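Local coordinates for isomaltodextranase (Arthrobacter globiformis, PDB 5AWO), which hydrolyses alpha-1,6-glucosidic linkages in dextran-like polysaccharides, releasing successive isomaltose units from the non-reducing chain ends, at residues 195-200 with 240-245; 38-43 with 77-82; 310-315 with 340-345. All coordinates share one frame; numbering follows the deposited sequence.

Interaction 1 (195-200 with 240-245)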
loop_
_atom_site.group_PDB
_atom_site.type_symbol
_atom_site.label_atom_id
_atom_site.label_comp_id
_atom_site.label_asym_id
_atom_site.label_seq_id
_atom_site.Cartn_x
_atom_site.Cartn_y
_atom_site.Cartn_z
ATOM N N VAL A 195 10.030 -7.506 -15.169
ATOM C CA VAL A 195 8.863 -7.544 -14.265
ATOM C C VAL A 195 8.861 -6.360 -13.293
ATOM O O VAL A 195 9.809 -6.172 -12.538
ATOM C CB VAL A 195 8.906 -8.878 -13.497
ATOM C CG1 VAL A 195 7.869 -8.929 -12.385
ATOM C CG2 VAL A 195 8.709 -10.037 -14.428
ATOM N N PRO A 196 7.788 -5.533 -13.280
ATOM C CA PRO A 196 7.739 -4.432 -12.352
ATOM C C PRO A 196 7.026 -4.738 -11.028
ATOM O O PRO A 196 6.986 -3.886 -10.171
ATOM C CB PRO A 196 6.932 -3.382 -13.120
ATOM C CG PRO A 196 5.944 -4.203 -13.859
ATOM C CD PRO A 196 6.696 -5.442 -14.275
ATOM N N TYR A 197 6.538 -5.962 -10.871
ATOM C CA TYR A 197 5.648 -6.299 -9.775
ATOM C C TYR A 197 5.842 -7.775 -9.428
ATOM O O TYR A 197 5.544 -8.661 -10.239
ATOM C CB TYR A 197 4.218 -6.066 -10.231
ATOM C CG TYR A 197 3.143 -6.197 -9.164
ATOM C CD1 TYR A 197 3.022 -5.260 -8.164
ATOM C CD2 TYR A 197 2.252 -7.251 -9.202
ATOM C CE1 TYR A 197 2.014 -5.348 -7.213
ATOM C CE2 TYR A 197 1.237 -7.348 -8.253
ATOM C CZ TYR A 197 1.131 -6.395 -7.277
ATOM O OH TYR A 197 0.116 -6.473 -6.333
ATOM N N LEU A 198 6.330 -8.028 -8.209
ATOM C CA LEU A 198 6.523 -9.392 -7.706
ATOM C C LEU A 198 5.603 -9.619 -6.502
ATOM O O LEU A 198 5.680 -8.897 -5.507
ATOM C CB LEU A 198 7.988 -9.617 -7.346
ATOM C CG LEU A 198 8.317 -11.016 -6.834
ATOM C CD1 LEU A 198 8.099 -12.043 -7.917
ATOM C CD2 LEU A 198 9.743 -11.087 -6.277
ATOM N N ARG A 199 4.743 -10.621 -6.625
ATOM C CA ARG A 199 3.687 -10.904 -5.636
ATOM C C ARG A 199 4.044 -12.158 -4.854
ATOM O O ARG A 199 4.050 -13.249 -5.399
ATOM C CB ARG A 199 2.331 -11.033 -6.338
ATOM C CG ARG A 199 1.140 -11.092 -5.386
ATOM C CD ARG A 199 -0.154 -10.766 -6.112
ATOM N NE ARG A 199 -1.349 -10.753 -5.264
ATOM C CZ ARG A 199 -1.757 -9.723 -4.573
ATOM N NH1 ARG A 199 -1.051 -8.597 -4.507
ATOM N NH2 ARG A 199 -2.896 -9.838 -3.892
ATOM N N ILE A 200 4.344 -11.942 -3.566
ATOM C CA ILE A 200 4.997 -12.954 -2.731
ATOM C C ILE A 200 3.997 -13.403 -1.660
ATOM O O ILE A 200 3.729 -12.665 -0.714
ATOM C CB ILE A 200 6.230 -12.364 -2.055
ATOM C CG1 ILE A 200 7.192 -11.797 -3.114
ATOM C CG2 ILE A 200 6.876 -13.413 -1.176
ATOM C CD1 ILE A 200 8.430 -11.154 -2.514
ATOM N N ASP A 240 13.464 -0.925 -8.861
ATOM C CA ASP A 240 12.942 -1.240 -10.172
ATOM C C ASP A 240 11.711 -2.135 -10.134
ATOM O O ASP A 240 10.920 -2.127 -11.061
ATOM C CB ASP A 240 14.029 -1.854 -11.083
ATOM C CG ASP A 240 15.023 -0.799 -11.589
ATOM O OD1 ASP A 240 15.221 0.191 -10.908
ATOM O OD2 ASP A 240 15.594 -0.959 -12.669
ATOM N N MET A 241 11.577 -2.917 -9.065
ATOM C CA MET A 241 10.510 -3.916 -8.961
ATOM C C MET A 241 9.794 -3.754 -7.634
ATOM O O MET A 241 10.385 -3.654 -6.568
ATOM C CB MET A 241 11.071 -5.327 -9.078
ATOM C CG MET A 241 9.959 -6.375 -9.248
ATOM S SD MET A 241 10.609 -7.992 -9.757
ATOM C CE MET A 241 11.458 -8.338 -8.206
ATOM N N GLU A 242 8.462 -3.682 -7.738
ATOM C CA GLU A 242 7.587 -3.480 -6.590
ATOM C C GLU A 242 7.364 -4.784 -5.829
ATOM O O GLU A 242 7.132 -5.828 -6.426
ATOM C CB GLU A 242 6.248 -2.896 -7.088
ATOM C CG GLU A 242 5.350 -2.345 -5.977
ATOM C CD GLU A 242 4.256 -1.422 -6.499
ATOM O OE1 GLU A 242 3.760 -1.633 -7.625
ATOM O OE2 GLU A 242 3.928 -0.482 -5.738
ATOM N N VAL A 243 7.440 -4.698 -4.507
ATOM C CA VAL A 243 7.381 -5.872 -3.639
ATOM C C VAL A 243 5.999 -5.930 -2.969
ATOM O O VAL A 243 5.703 -5.113 -2.086
ATOM C CB VAL A 243 8.514 -5.812 -2.579
ATOM C CG1 VAL A 243 8.423 -6.949 -1.573
ATOM C CG2 VAL A 243 9.908 -5.818 -3.240
ATOM N N SER A 244 5.189 -6.892 -3.409
ATOM C CA SER A 244 3.851 -7.156 -2.846
ATOM C C SER A 244 3.896 -8.336 -1.903
ATOM O O SER A 244 4.316 -9.437 -2.272
ATOM C CB SER A 244 2.869 -7.418 -3.986
ATOM O OG SER A 244 1.715 -8.087 -3.540
ATOM N N LEU A 245 3.498 -8.082 -0.656
ATOM C CA LEU A 245 3.530 -9.096 0.382
ATOM C C LEU A 245 2.108 -9.596 0.658
ATOM O O LEU A 245 1.197 -8.819 0.966
ATOM C CB LEU A 245 4.163 -8.505 1.641
ATOM C CG LEU A 245 5.604 -7.972 1.475
ATOM C CD1 LEU A 245 6.073 -7.367 2.792
ATOM C CD2 LEU A 245 6.565 -9.012 0.955
HETATM O O HOH W 1 4.525 -2.442 -10.172
#
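Strands 197-200 and 242-245 are parallel neighbours in the TIM barrel of this glycoside hydrolase family 27 enzyme, and four backbone hydrogen bonds join them. Glu-242 N donates to Pro-196 O, Leu-198 N to Glu-242 O, Ser-244 N to Leu-198 O and Ile-200 N to Ser-244 O. The first meets its carbonyl from above the peptide plane, 48° out of it, whereas the two middle bonds run nearly along the C=O axis. Tyr-197, Arg-199, Glu-242 and Ser-244 share one face of the sheet. There Glu-242 OE1 reaches the edge of the tyrosine ring, 3.7 Å from Tyr-197 CD1, with carboxylate and ring planes 82° apart. Ser-244, its OG anti to the backbone N, brings that hydroxyl to 3.0 Å from Arg-199 NH1. The other face is apolar. Met-241 lies beside Val-195, then bends at chi3 (68°) so that its CE comes 3.8 Å from Leu-198 CD2, and Ile-200 CD1 brushes Val-243 CG1. Helices 179-192 and 223-237 cover this side.

The polar groups are positioned from farther out. Arg-199, extended from CG to NE, forms salt bridges with Asp-314 through NH1 and Asp-316 through NH2, and Tyr-197 OH is hydrogen-bonded to Tyr-40 OH. The Glu-242 side chain comes within about 4 Å of that of Asp-262, the probable proton donor; if ionised, it could influence that residue's protonation. A water ties the carboxylate back to the strand, donating to Glu-242 OE1 at 2.8 Å and to Pro-196 O at 2.9 Å.

Interaction 2 (38-43 with 77-82)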
loop_
_atom_site.group_PDB
_atom_site.type_symbol
_atom_site.label_atom_id
_atom_site.label_comp_id
_atom_site.label_asym_id
_atom_site.label_seq_id
_atom_site.Cartn_x
_atom_site.Cartn_y
_atom_site.Cartn_z
ATOM N N PRO A 38 -0.583 -0.020 -8.062
ATOM C CA PRO A 38 -0.626 -0.163 -9.508
ATOM C C PRO A 38 -1.952 -0.725 -10.041
ATOM O O PRO A 38 -2.697 -1.394 -9.317
ATOM C CB PRO A 38 0.479 -1.171 -9.779
ATOM C CG PRO A 38 0.469 -2.049 -8.582
ATOM C CD PRO A 38 0.179 -1.124 -7.437
ATOM N N ARG A 39 -2.192 -0.498 -11.319
ATOM C CA ARG A 39 -3.305 -1.048 -12.044
ATOM C C ARG A 39 -2.837 -2.299 -12.717
ATOM O O ARG A 39 -1.859 -2.279 -13.473
ATOM C CB ARG A 39 -3.794 -0.050 -13.102
ATOM C CG ARG A 39 -4.265 1.242 -12.514
ATOM C CD ARG A 39 -4.737 2.246 -13.557
ATOM N NE ARG A 39 -4.791 3.580 -12.973
ATOM C CZ ARG A 39 -5.042 4.721 -13.629
ATOM N NH1 ARG A 39 -5.339 4.730 -14.930
ATOM N NH2 ARG A 39 -4.978 5.851 -12.959
ATOM N N TYR A 40 -3.553 -3.400 -12.537
ATOM C CA TYR A 40 -3.186 -4.650 -13.163
ATOM C C TYR A 40 -4.334 -5.613 -13.322
ATOM O O TYR A 40 -5.444 -5.350 -12.800
ATOM C CB TYR A 40 -1.985 -5.308 -12.469
ATOM C CG TYR A 40 -2.155 -5.912 -11.073
ATOM C CD1 TYR A 40 -2.142 -5.112 -9.932
ATOM C CD2 TYR A 40 -2.262 -7.283 -10.888
ATOM C CE1 TYR A 40 -2.195 -5.686 -8.659
ATOM C CE2 TYR A 40 -2.324 -7.837 -9.631
ATOM C CZ TYR A 40 -2.286 -7.041 -8.523
ATOM O OH TYR A 40 -2.328 -7.622 -7.262
ATOM N N TRP A 41 -4.092 -6.699 -14.043
ATOM C CA TRP A 41 -4.987 -7.832 -14.144
ATOM C C TRP A 41 -4.302 -9.052 -13.615
ATOM O O TRP A 41 -3.066 -9.195 -13.745
ATOM C CB TRP A 41 -5.362 -8.094 -15.600
ATOM C CG TRP A 41 -6.231 -9.277 -15.836
ATOM C CD1 TRP A 41 -7.598 -9.337 -15.728
ATOM C CD2 TRP A 41 -5.810 -10.585 -16.223
ATOM N NE1 TRP A 41 -8.038 -10.593 -15.999
ATOM C CE2 TRP A 41 -6.964 -11.383 -16.331
ATOM C CE3 TRP A 41 -4.550 -11.158 -16.500
ATOM C CZ2 TRP A 41 -6.910 -12.731 -16.685
ATOM C CZ3 TRP A 41 -4.507 -12.491 -16.874
ATOM C CH2 TRP A 41 -5.677 -13.251 -16.979
ATOM N N ASN A 42 -5.069 -9.918 -12.982
ATOM C CA ASN A 42 -4.549 -11.157 -12.418
ATOM C C ASN A 42 -5.391 -12.351 -12.830
ATOM O O ASN A 42 -6.598 -12.230 -12.975
ATOM C CB ASN A 42 -4.481 -11.022 -10.886
ATOM C CG ASN A 42 -3.811 -12.215 -10.203
ATOM O OD1 ASN A 42 -4.386 -13.271 -10.057
ATOM N ND2 ASN A 42 -2.562 -12.010 -9.720
ATOM N N ILE A 43 -4.744 -13.501 -13.003
ATOM C CA ILE A 43 -5.374 -14.730 -13.457
ATOM C C ILE A 43 -6.323 -15.375 -12.438
ATOM O O ILE A 43 -6.909 -16.393 -12.726
ATOM C CB ILE A 43 -4.312 -15.810 -13.853
ATOM C CG1 ILE A 43 -3.553 -16.337 -12.623
ATOM C CG2 ILE A 43 -3.366 -15.281 -14.919
ATOM C CD1 ILE A 43 -2.773 -17.610 -12.849
ATOM N N ILE A 77 -0.246 -4.173 -16.634
ATOM C CA ILE A 77 0.434 -5.368 -16.112
ATOM C C ILE A 77 -0.517 -6.566 -16.137
ATOM O O ILE A 77 -1.630 -6.460 -15.630
ATOM C CB ILE A 77 0.903 -5.122 -14.673
ATOM C CG1 ILE A 77 1.973 -4.022 -14.598
ATOM C CG2 ILE A 77 1.380 -6.422 -14.028
ATOM C CD1 ILE A 77 2.223 -3.511 -13.196
ATOM N N ALA A 78 -0.097 -7.684 -16.738
ATOM C CA ALA A 78 -0.799 -8.954 -16.673
ATOM C C ALA A 78 -0.031 -9.828 -15.706
ATOM O O ALA A 78 1.164 -10.120 -15.924
ATOM C CB ALA A 78 -0.869 -9.618 -18.033
ATOM N N CYS A 79 -0.669 -10.189 -14.599
ATOM C CA CYS A 79 0.009 -10.839 -13.477
ATOM C C CYS A 79 -0.445 -12.268 -13.279
ATOM O O CYS A 79 -1.652 -12.553 -13.251
ATOM C CB CYS A 79 -0.275 -10.056 -12.200
ATOM S SG CYS A 79 0.688 -10.512 -10.718
ATOM N N THR A 80 0.499 -13.187 -13.154
ATOM C CA THR A 80 0.179 -14.548 -12.799
ATOM C C THR A 80 -0.206 -14.653 -11.319
ATOM O O THR A 80 -0.220 -13.680 -10.571
ATOM C CB THR A 80 1.350 -15.490 -13.156
ATOM O OG1 THR A 80 2.492 -15.159 -12.358
ATOM C CG2 THR A 80 1.729 -15.367 -14.627
ATOM N N ASP A 81 -0.561 -15.870 -10.926
ATOM C CA ASP A 81 -0.951 -16.146 -9.555
ATOM C C ASP A 81 -0.462 -17.529 -9.132
ATOM O O ASP A 81 0.602 -17.976 -9.604
ATOM C CB ASP A 81 -2.468 -15.935 -9.368
ATOM C CG ASP A 81 -2.819 -15.583 -7.933
ATOM O OD1 ASP A 81 -2.423 -14.494 -7.464
ATOM O OD2 ASP A 81 -3.456 -16.463 -7.292
ATOM N N GLY A 82 -1.134 -18.182 -8.193
ATOM C CA GLY A 82 -0.720 -19.445 -7.653
ATOM C C GLY A 82 -1.029 -20.628 -8.546
ATOM O O GLY A 82 -1.023 -20.496 -9.765
#
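This is a buried parallel strand pairing that extends past the strand ends into the loops following them, joining segment 38-43 to segment 77-82. Trp-41 N donates to Ile-77 O (2.9 Å, 169°) and Trp-41 O accepts from Cys-79 N, so both the N-H and the C=O of Trp-41 are bound by the same neighbouring strand. Ile-43 N continues the pattern to Cys-79 O, although at 3.2 Å this bond is longer. Tyr-40 adopts the crowded first torsion, with CG between the backbone N and carbonyl carbon (chi1 71°). Its CB rests 3.6 Å from Ile-77 CB and its CD2 3.7 Å from Cys-79 CB, while Cys-79 SG lies obliquely off the ring in a sulfur-aromatic contact. On the opposite face of the sheet, Trp-41 CE3 approaches Ala-78 CB, and helix 56-68 packs on the indole. These are the first two strands of the TIM barrel, linked by a helical connection, and the loops at their C-terminal ends approach the catalytic centre: the Asp-81 side chain is about 6 Å from that of Asp-201, the probable nucleophile. Asn-42 and Asp-81 cross at about a right angle, amide and carboxylate planes 79° apart. Asn-42 ND2 makes a weak bond to Asp-81 OD1 (3.4 Å), whereas Asn-42 OD1 caps Tyr-44 N. The other carboxylate oxygen, Asp-81 OD2, accepts from Gly-82 N at 3.0 Å, and Ile-43 CG1 packs against Asp-81 CB at 3.5 Å.

Interaction 3 (310-315 with 340-345)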
loop_
_atom_site.group_PDB
_atom_site.type_symbol
_atom_site.label_atom_id
_atom_site.label_comp_id
_atom_site.label_asym_id
_atom_site.label_seq_id
_atom_site.Cartn_x
_atom_site.Cartn_y
_atom_site.Cartn_z
ATOM N N GLN A 310 5.470 4.835 3.298
ATOM C CA GLN A 310 5.096 3.794 4.263
ATOM C C GLN A 310 4.639 2.561 3.457
ATOM O O GLN A 310 5.377 2.132 2.597
ATOM C CB GLN A 310 4.069 4.339 5.268
ATOM C CG GLN A 310 4.558 5.589 6.002
ATOM C CD GLN A 310 5.856 5.344 6.770
ATOM O OE1 GLN A 310 5.979 4.343 7.501
ATOM N NE2 GLN A 310 6.818 6.264 6.612
ATOM N N LEU A 311 3.416 2.060 3.658
ATOM C CA LEU A 311 2.942 0.922 2.882
ATOM C C LEU A 311 1.740 1.319 2.015
ATOM O O LEU A 311 0.918 2.176 2.399
ATOM C CB LEU A 311 2.530 -0.216 3.798
ATOM C CG LEU A 311 3.677 -1.061 4.347
ATOM C CD1 LEU A 311 3.200 -1.898 5.503
ATOM C CD2 LEU A 311 4.278 -1.917 3.243
ATOM N N ILE A 312 1.648 0.690 0.862
ATOM C CA ILE A 312 0.404 0.652 0.091
ATOM C C ILE A 312 -0.443 -0.531 0.573
ATOM O O ILE A 312 0.040 -1.661 0.655
ATOM C CB ILE A 312 0.686 0.577 -1.421
ATOM C CG1 ILE A 312 1.304 1.885 -1.918
ATOM C CG2 ILE A 312 -0.596 0.293 -2.207
ATOM C CD1 ILE A 312 1.995 1.815 -3.235
ATOM N N LEU A 313 -1.678 -0.260 0.973
ATOM C CA LEU A 313 -2.584 -1.319 1.421
ATOM C C LEU A 313 -3.276 -1.987 0.242
ATOM O O LEU A 313 -3.776 -1.326 -0.653
ATOM C CB LEU A 313 -3.595 -0.752 2.418
ATOM C CG LEU A 313 -3.024 0.051 3.579
ATOM C CD1 LEU A 313 -4.121 0.450 4.555
ATOM C CD2 LEU A 313 -1.910 -0.683 4.316
ATOM N N ASP A 314 -3.267 -3.313 0.265
ATOM C CA ASP A 314 -3.712 -4.140 -0.842
ATOM C C ASP A 314 -5.008 -4.836 -0.483
ATOM O O ASP A 314 -5.010 -5.713 0.358
ATOM C CB ASP A 314 -2.584 -5.133 -1.167
ATOM C CG ASP A 314 -2.918 -6.150 -2.256
ATOM O OD1 ASP A 314 -3.968 -6.070 -2.900
ATOM O OD2 ASP A 314 -2.063 -7.059 -2.455
ATOM N N GLY A 315 -6.098 -4.431 -1.144
ATOM C CA GLY A 315 -7.402 -5.051 -0.956
ATOM C C GLY A 315 -7.696 -6.223 -1.856
ATOM O O GLY A 315 -8.841 -6.646 -1.956
ATOM N N GLY A 340 -6.155 3.957 -1.783
ATOM C CA GLY A 340 -4.873 3.961 -2.481
ATOM C C GLY A 340 -4.366 2.598 -2.865
ATOM O O GLY A 340 -3.187 2.405 -3.187
ATOM N N SER A 341 -5.252 1.617 -2.888
ATOM C CA SER A 341 -4.869 0.251 -3.161
ATOM C C SER A 341 -4.486 0.052 -4.602
ATOM O O SER A 341 -4.929 0.781 -5.482
ATOM C CB SER A 341 -6.083 -0.646 -2.861
ATOM O OG SER A 341 -5.884 -2.031 -3.108
ATOM N N PRO A 342 -3.734 -1.018 -4.887
ATOM C CA PRO A 342 -3.747 -1.533 -6.261
ATOM C C PRO A 342 -5.167 -1.713 -6.797
ATOM O O PRO A 342 -6.102 -2.020 -6.017
ATOM C CB PRO A 342 -3.097 -2.917 -6.128
ATOM C CG PRO A 342 -3.258 -3.262 -4.680
ATOM C CD PRO A 342 -3.066 -1.960 -3.974
ATOM N N LEU A 343 -5.308 -1.523 -8.098
ATOM C CA LEU A 343 -6.580 -1.723 -8.793
ATOM C C LEU A 343 -6.364 -2.947 -9.640
ATOM O O LEU A 343 -5.820 -2.859 -10.745
ATOM C CB LEU A 343 -6.960 -0.478 -9.615
ATOM C CG LEU A 343 -6.986 0.822 -8.805
ATOM C CD1 LEU A 343 -7.273 2.011 -9.708
ATOM C CD2 LEU A 343 -7.957 0.767 -7.635
ATOM N N ALA A 344 -6.733 -4.114 -9.110
ATOM C CA ALA A 344 -6.419 -5.407 -9.662
ATOM C C ALA A 344 -7.692 -6.076 -10.164
ATOM O O ALA A 344 -8.496 -6.602 -9.370
ATOM C CB ALA A 344 -5.734 -6.257 -8.609
ATOM N N ILE A 345 -7.858 -6.062 -11.475
ATOM C CA ILE A 345 -9.001 -6.723 -12.110
ATOM C C ILE A 345 -8.743 -8.219 -12.159
ATOM O O ILE A 345 -7.664 -8.634 -12.598
ATOM C CB ILE A 345 -9.181 -6.243 -13.555
ATOM C CG1 ILE A 345 -9.427 -4.736 -13.618
ATOM C CG2 ILE A 345 -10.361 -6.943 -14.231
ATOM C CD1 ILE A 345 -9.324 -4.157 -15.013
#
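Among the polar interactions between segments 310-315 and 340-345, one hydrogen bond crosses: Gly-315 N donates to Ser-341 OG at 3.1 Å along an almost straight path (178°). The hydroxyl is anti to its own backbone N (chi1 179°) and donates its proton to Pro-342 O, 2.9 Å from Ser-341 OG, in the carbonyl plane and on a lone pair. Acceptance from one segment and donation within the other therefore fix the rotation of this buried group. A weaker CA-H...O contact runs alongside, with Ser-341 CA 3.2 Å from Leu-313 O.

The strands concerned, 312-314 and 343-345, are the seventh and eighth of the TIM barrel, at the place where the cylinder closes. Helix 326-339 forms the crossover between them and ends in a Schellman motif at Gly-340, whose positive phi (74°) turns the chain toward the last strand. Contact is confined to the turn leading into that strand, Gly-340 to Pro-342, and the CA atoms of Asp-314 and Ser-341 are nearest neighbours.

Van der Waals packing centres on the Pro-342 ring. Its CD lies 3.8 Å from Ile-312 CG2, the branch anti to the backbone N, and the two side chains run antiparallel alongside one another. The same methyl also meets the carbonyl at the helix end, with Ile-312 CG2 3.5 Å from Gly-340 O. At the next ring corner, Pro-342 CG is 3.4 Å from Asp-314 OD1, the carboxylate crossing the proline at about a right angle. That oxygen accepts from Asp-316 N, Asp-314 OD2 being taken by the Arg-199 guanidinium, so both carboxylate oxygens are engaged beyond the proline.

Overall arrangement
All three contacts belong to the eight-stranded parallel barrel, their centres 11 to 13 Å apart, and they follow one another along the chain in the order interaction 2, interaction 1, interaction 3. Interaction 2 pairs the first two strands, interaction 1 the fourth and fifth, and interaction 3 brings the seventh near the eighth. Strands 39-42 and 343-345 are neighbours, so interactions 2 and 3 are joined through probable backbone hydrogen bonds such as Ile-345 N to Tyr-40 O. Across the interior, Tyr-40 OH meets Tyr-197 OH and Arg-199 bridges to Asp-314, linking interaction 1 to both others. The Arg-199 end of this network lies near Asp-201, the probable nucleophile, while Glu-242 and Ile-312 approach Asp-262, the probable proton donor.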